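Local coordinates for Lmo0794 protein (Listeria monocytogenes, PDB 3EW7) that is of unknown function but has a Rossmann-like, probably NAD(P)-binding fold and may act as an NAD(P)-dependent oxidoreductase, at residues I51-V65 / H85-L99. The protein carries 3 engineered substitutions. Numbering follows the deposited sequence.
Sequences IFDLTLSDLSDQNVV and HLISVLNGTVSPRLL
His-85 reaches from helix 79-90 to the 3-10 segment 51-53 and the loop residue Leu-54, where its ring meets three backbone carbonyl oxygens. CB lies obliquely to the ring of Phe-52, 4.5 Å from its CD1. With CG anti to the backbone N (chi1 170°), the imidazole extends to the carbonyls of the 3-10 segment: CD2 approaches Ile-51 O, and Phe-52 O sits over one face. At the tip, NE2 donates to Leu-54 O over 2.8 Å; the bond is bent (146° at the hydrogen), its acceptor tilted from the ring plane, but it uses a lone pair in the carbonyl plane and helps to fix the rotation of the ring. One turn on, Val-89 places CG1 against the backbone N of Leu-56 and CG2 near Leu-54 O. Leu-59 CD2 reaches between Leu-86 and Leu-90, 3.7 Å from Leu-90 CD2, and its side chain crosses each of theirs at about a right angle. The helix belongs to the beta-alpha-beta crossover of this Rossmann-like fold, joining the adjacent parallel strands 64-67 and 97-101. Between them, Arg-97 N donates to Asn-63 O, Val-65 N to Arg-97 O in a nearly straight 2.8 Å bond, and Leu-99 N to Val-65 O. Val-65 packs CG2 beside Pro-96 CB and CG1 against Leu-98 CD1. On the other face, where Val-64 CG2 meets Arg-97 CB, the extended arginine carries its guanidinium to a salt bridge with Glu-197.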
# COMPACT_ATOMS: atom_id res chain seq x y z
N ILE A 51 1.32 -9.36 -6.69
CA ILE A 51 0.67 -9.41 -5.39
C ILE A 51 0.04 -10.78 -5.09
O ILE A 51 0.17 -11.32 -3.99
CB ILE A 51 -0.40 -8.29 -5.31
CG1 ILE A 51 -0.93 -8.17 -3.89
CG2 ILE A 51 -1.52 -8.56 -6.29
CD1 ILE A 51 -1.82 -6.97 -3.70
N PHE A 52 -0.60 -11.36 -6.10
CA PHE A 52 -1.26 -12.64 -5.94
C PHE A 52 -0.35 -13.80 -5.59
O PHE A 52 -0.81 -14.79 -5.02
CB PHE A 52 -2.04 -12.96 -7.22
CG PHE A 52 -3.32 -12.20 -7.34
CD1 PHE A 52 -4.41 -12.53 -6.54
CD2 PHE A 52 -3.43 -11.12 -8.21
CE1 PHE A 52 -5.58 -11.79 -6.60
CE2 PHE A 52 -4.61 -10.37 -8.28
CZ PHE A 52 -5.69 -10.71 -7.47
N ASP A 53 0.93 -13.68 -5.91
CA ASP A 53 1.90 -14.74 -5.63
C ASP A 53 2.64 -14.57 -4.32
O ASP A 53 3.47 -15.40 -3.96
CB ASP A 53 2.94 -14.84 -6.75
CG ASP A 53 2.32 -14.95 -8.11
OD1 ASP A 53 1.38 -15.77 -8.27
OD2 ASP A 53 2.79 -14.24 -9.02
N LEU A 54 2.36 -13.48 -3.62
CA LEU A 54 3.03 -13.21 -2.36
C LEU A 54 2.73 -14.23 -1.25
O LEU A 54 1.56 -14.54 -0.97
CB LEU A 54 2.68 -11.80 -1.90
CG LEU A 54 3.67 -10.69 -2.24
CD1 LEU A 54 4.46 -11.03 -3.49
CD2 LEU A 54 2.91 -9.38 -2.39
N THR A 55 3.78 -14.74 -0.62
CA THR A 55 3.63 -15.71 0.47
C THR A 55 4.09 -15.06 1.75
O THR A 55 4.96 -14.19 1.72
CB THR A 55 4.51 -16.94 0.27
OG1 THR A 55 5.88 -16.55 0.42
CG2 THR A 55 4.29 -17.53 -1.12
N LEU A 56 3.53 -15.49 2.88
CA LEU A 56 3.92 -14.94 4.18
C LEU A 56 5.44 -14.78 4.26
O LEU A 56 5.94 -13.77 4.76
CB LEU A 56 3.45 -15.86 5.31
CG LEU A 56 3.79 -15.40 6.74
CD1 LEU A 56 3.02 -14.13 7.07
CD2 LEU A 56 3.44 -16.51 7.72
N SER A 57 6.16 -15.78 3.77
CA SER A 57 7.62 -15.76 3.78
C SER A 57 8.23 -14.43 3.32
O SER A 57 8.94 -13.78 4.07
CB SER A 57 8.18 -16.89 2.93
OG SER A 57 9.59 -16.85 2.89
N ASP A 58 7.94 -14.02 2.08
CA ASP A 58 8.51 -12.77 1.58
C ASP A 58 7.85 -11.50 2.11
O ASP A 58 8.31 -10.39 1.82
CB ASP A 58 8.54 -12.76 0.04
CG ASP A 58 7.39 -13.51 -0.59
OD1 ASP A 58 6.26 -13.39 -0.08
OD2 ASP A 58 7.61 -14.22 -1.60
N LEU A 59 6.80 -11.64 2.91
CA LEU A 59 6.13 -10.48 3.48
C LEU A 59 6.70 -10.18 4.87
O LEU A 59 6.89 -9.02 5.24
CB LEU A 59 4.63 -10.74 3.59
CG LEU A 59 3.71 -9.83 2.79
CD1 LEU A 59 4.19 -9.76 1.34
CD2 LEU A 59 2.28 -10.36 2.87
N SER A 60 6.96 -11.24 5.64
CA SER A 60 7.49 -11.08 6.99
C SER A 60 8.93 -10.57 7.01
O SER A 60 9.54 -10.46 8.07
CB SER A 60 7.36 -12.40 7.75
OG SER A 60 7.82 -13.49 6.96
N ASP A 61 9.47 -10.28 5.84
CA ASP A 61 10.82 -9.73 5.74
C ASP A 61 10.71 -8.26 6.11
O ASP A 61 11.69 -7.62 6.49
CB ASP A 61 11.32 -9.83 4.31
CG ASP A 61 12.32 -10.94 4.11
OD1 ASP A 61 12.20 -11.98 4.81
OD2 ASP A 61 13.20 -10.78 3.24
N GLN A 62 9.49 -7.74 6.00
CA GLN A 62 9.19 -6.34 6.23
C GLN A 62 8.48 -6.02 7.53
O GLN A 62 7.73 -6.83 8.06
CB GLN A 62 8.33 -5.82 5.08
CG GLN A 62 8.79 -6.31 3.73
CD GLN A 62 10.13 -5.72 3.33
OE1 GLN A 62 10.71 -6.12 2.32
NE2 GLN A 62 10.62 -4.76 4.10
N ASN A 63 8.70 -4.81 8.03
CA ASN A 63 8.06 -4.34 9.25
C ASN A 63 6.69 -3.78 8.85
O ASN A 63 5.74 -3.79 9.64
CB ASN A 63 8.90 -3.25 9.93
CG ASN A 63 10.23 -3.78 10.47
OD1 ASN A 63 11.31 -3.39 10.00
ND2 ASN A 63 10.15 -4.68 11.44
N VAL A 64 6.62 -3.29 7.62
CA VAL A 64 5.39 -2.73 7.07
C VAL A 64 5.27 -3.02 5.59
O VAL A 64 6.24 -2.92 4.85
CB VAL A 64 5.34 -1.20 7.23
CG1 VAL A 64 4.18 -0.63 6.40
CG2 VAL A 64 5.14 -0.83 8.69
N VAL A 65 4.07 -3.38 5.17
CA VAL A 65 3.82 -3.64 3.76
C VAL A 65 2.73 -2.67 3.30
O VAL A 65 1.58 -2.75 3.74
CB VAL A 65 3.35 -5.09 3.52
CG1 VAL A 65 3.04 -5.30 2.04
CG2 VAL A 65 4.43 -6.07 3.96
N HIS A 85 -6.38 -12.12 -0.83
CA HIS A 85 -5.22 -13.00 -0.79
C HIS A 85 -4.28 -12.62 0.36
O HIS A 85 -3.86 -13.48 1.13
CB HIS A 85 -4.44 -12.94 -2.10
CG HIS A 85 -3.12 -13.64 -2.04
ND1 HIS A 85 -3.00 -15.01 -1.90
CD2 HIS A 85 -1.85 -13.16 -2.08
CE1 HIS A 85 -1.72 -15.34 -1.84
NE2 HIS A 85 -1.00 -14.24 -1.95
N LEU A 86 -3.96 -11.33 0.48
CA LEU A 86 -3.08 -10.87 1.53
C LEU A 86 -3.67 -11.12 2.91
O LEU A 86 -2.96 -11.48 3.84
CB LEU A 86 -2.78 -9.37 1.36
CG LEU A 86 -1.96 -9.00 0.12
CD1 LEU A 86 -1.73 -7.50 0.06
CD2 LEU A 86 -0.62 -9.73 0.16
N ILE A 87 -4.99 -10.95 3.02
CA ILE A 87 -5.68 -11.17 4.27
C ILE A 87 -5.52 -12.61 4.75
O ILE A 87 -5.21 -12.84 5.91
CB ILE A 87 -7.18 -10.81 4.15
CG1 ILE A 87 -7.35 -9.30 4.24
CG2 ILE A 87 -8.01 -11.54 5.23
CD1 ILE A 87 -8.72 -8.80 3.80
N SER A 88 -5.72 -13.58 3.86
CA SER A 88 -5.58 -14.98 4.28
C SER A 88 -4.12 -15.32 4.59
O SER A 88 -3.82 -16.05 5.54
CB SER A 88 -6.13 -15.94 3.22
OG SER A 88 -5.26 -16.04 2.10
N VAL A 89 -3.21 -14.78 3.79
CA VAL A 89 -1.80 -15.03 3.98
C VAL A 89 -1.30 -14.39 5.27
O VAL A 89 -0.44 -14.94 5.95
CB VAL A 89 -1.00 -14.48 2.78
CG1 VAL A 89 0.45 -14.26 3.15
CG2 VAL A 89 -1.11 -15.44 1.62
N LEU A 90 -1.87 -13.25 5.61
CA LEU A 90 -1.47 -12.52 6.81
C LEU A 90 -2.19 -12.93 8.09
O LEU A 90 -1.78 -12.53 9.19
CB LEU A 90 -1.68 -11.02 6.60
CG LEU A 90 -0.49 -10.07 6.47
CD1 LEU A 90 0.81 -10.82 6.66
CD2 LEU A 90 -0.53 -9.39 5.11
N ASN A 91 -3.25 -13.71 7.96
CA ASN A 91 -4.04 -14.12 9.12
C ASN A 91 -3.27 -14.71 10.30
O ASN A 91 -2.28 -15.41 10.11
CB ASN A 91 -5.11 -15.11 8.69
CG ASN A 91 -6.11 -15.37 9.79
OD1 ASN A 91 -6.93 -14.49 10.11
ND2 ASN A 91 -6.05 -16.55 10.39
N GLY A 92 -3.76 -14.44 11.52
CA GLY A 92 -3.14 -14.93 12.74
C GLY A 92 -1.74 -14.38 12.90
O GLY A 92 -0.81 -15.07 13.32
N THR A 93 -1.61 -13.09 12.61
CA THR A 93 -0.31 -12.44 12.63
C THR A 93 -0.29 -10.97 13.08
O THR A 93 -1.32 -10.29 13.09
CB THR A 93 0.27 -12.53 11.22
OG1 THR A 93 1.31 -13.51 11.19
CG2 THR A 93 0.76 -11.18 10.73
N VAL A 94 0.89 -10.49 13.44
CA VAL A 94 1.08 -9.08 13.78
C VAL A 94 2.42 -8.72 13.08
O VAL A 94 2.87 -7.57 13.15
CB VAL A 94 1.17 -8.83 15.33
CG1 VAL A 94 2.37 -9.55 15.93
CG2 VAL A 94 1.24 -7.31 15.59
N SER A 95 3.00 -9.71 12.40
CA SER A 95 4.28 -9.68 11.67
C SER A 95 4.59 -8.41 10.85
O SER A 95 5.66 -7.82 11.12
CB SER A 95 4.35 -10.97 10.78
OG SER A 95 3.18 -11.00 9.99
N PRO A 96 3.93 -8.17 9.70
CA PRO A 96 4.24 -6.92 9.01
C PRO A 96 2.92 -6.22 9.24
O PRO A 96 1.90 -6.88 9.46
CB PRO A 96 4.38 -7.32 7.54
CG PRO A 96 4.92 -8.58 7.58
CD PRO A 96 4.01 -9.22 8.64
N ARG A 97 2.91 -4.91 9.19
CA ARG A 97 1.66 -4.19 9.34
C ARG A 97 1.19 -4.04 7.89
O ARG A 97 2.01 -3.75 7.02
CB ARG A 97 1.93 -2.82 9.95
CG ARG A 97 0.71 -2.08 10.38
CD ARG A 97 1.11 -0.82 11.09
NE ARG A 97 0.00 0.12 11.06
CZ ARG A 97 0.17 1.42 11.18
NH1 ARG A 97 1.40 1.91 11.35
NH2 ARG A 97 -0.88 2.24 11.11
N LEU A 98 -0.10 -4.27 7.62
CA LEU A 98 -0.53 -4.11 6.25
C LEU A 98 -1.22 -2.77 6.13
O LEU A 98 -2.28 -2.57 6.71
CB LEU A 98 -1.50 -5.22 5.82
CG LEU A 98 -1.92 -5.11 4.35
CD1 LEU A 98 -0.72 -5.33 3.44
CD2 LEU A 98 -3.01 -6.11 4.06
N LEU A 99 -0.60 -1.85 5.40
CA LEU A 99 -1.15 -0.52 5.19
C LEU A 99 -1.78 -0.48 3.79
O LEU A 99 -1.08 -0.58 2.78
CB LEU A 99 -0.03 0.52 5.29
CG LEU A 99 -0.30 2.01 5.53
CD1 LEU A 99 -1.67 2.41 5.00
CD2 LEU A 99 -0.24 2.28 7.01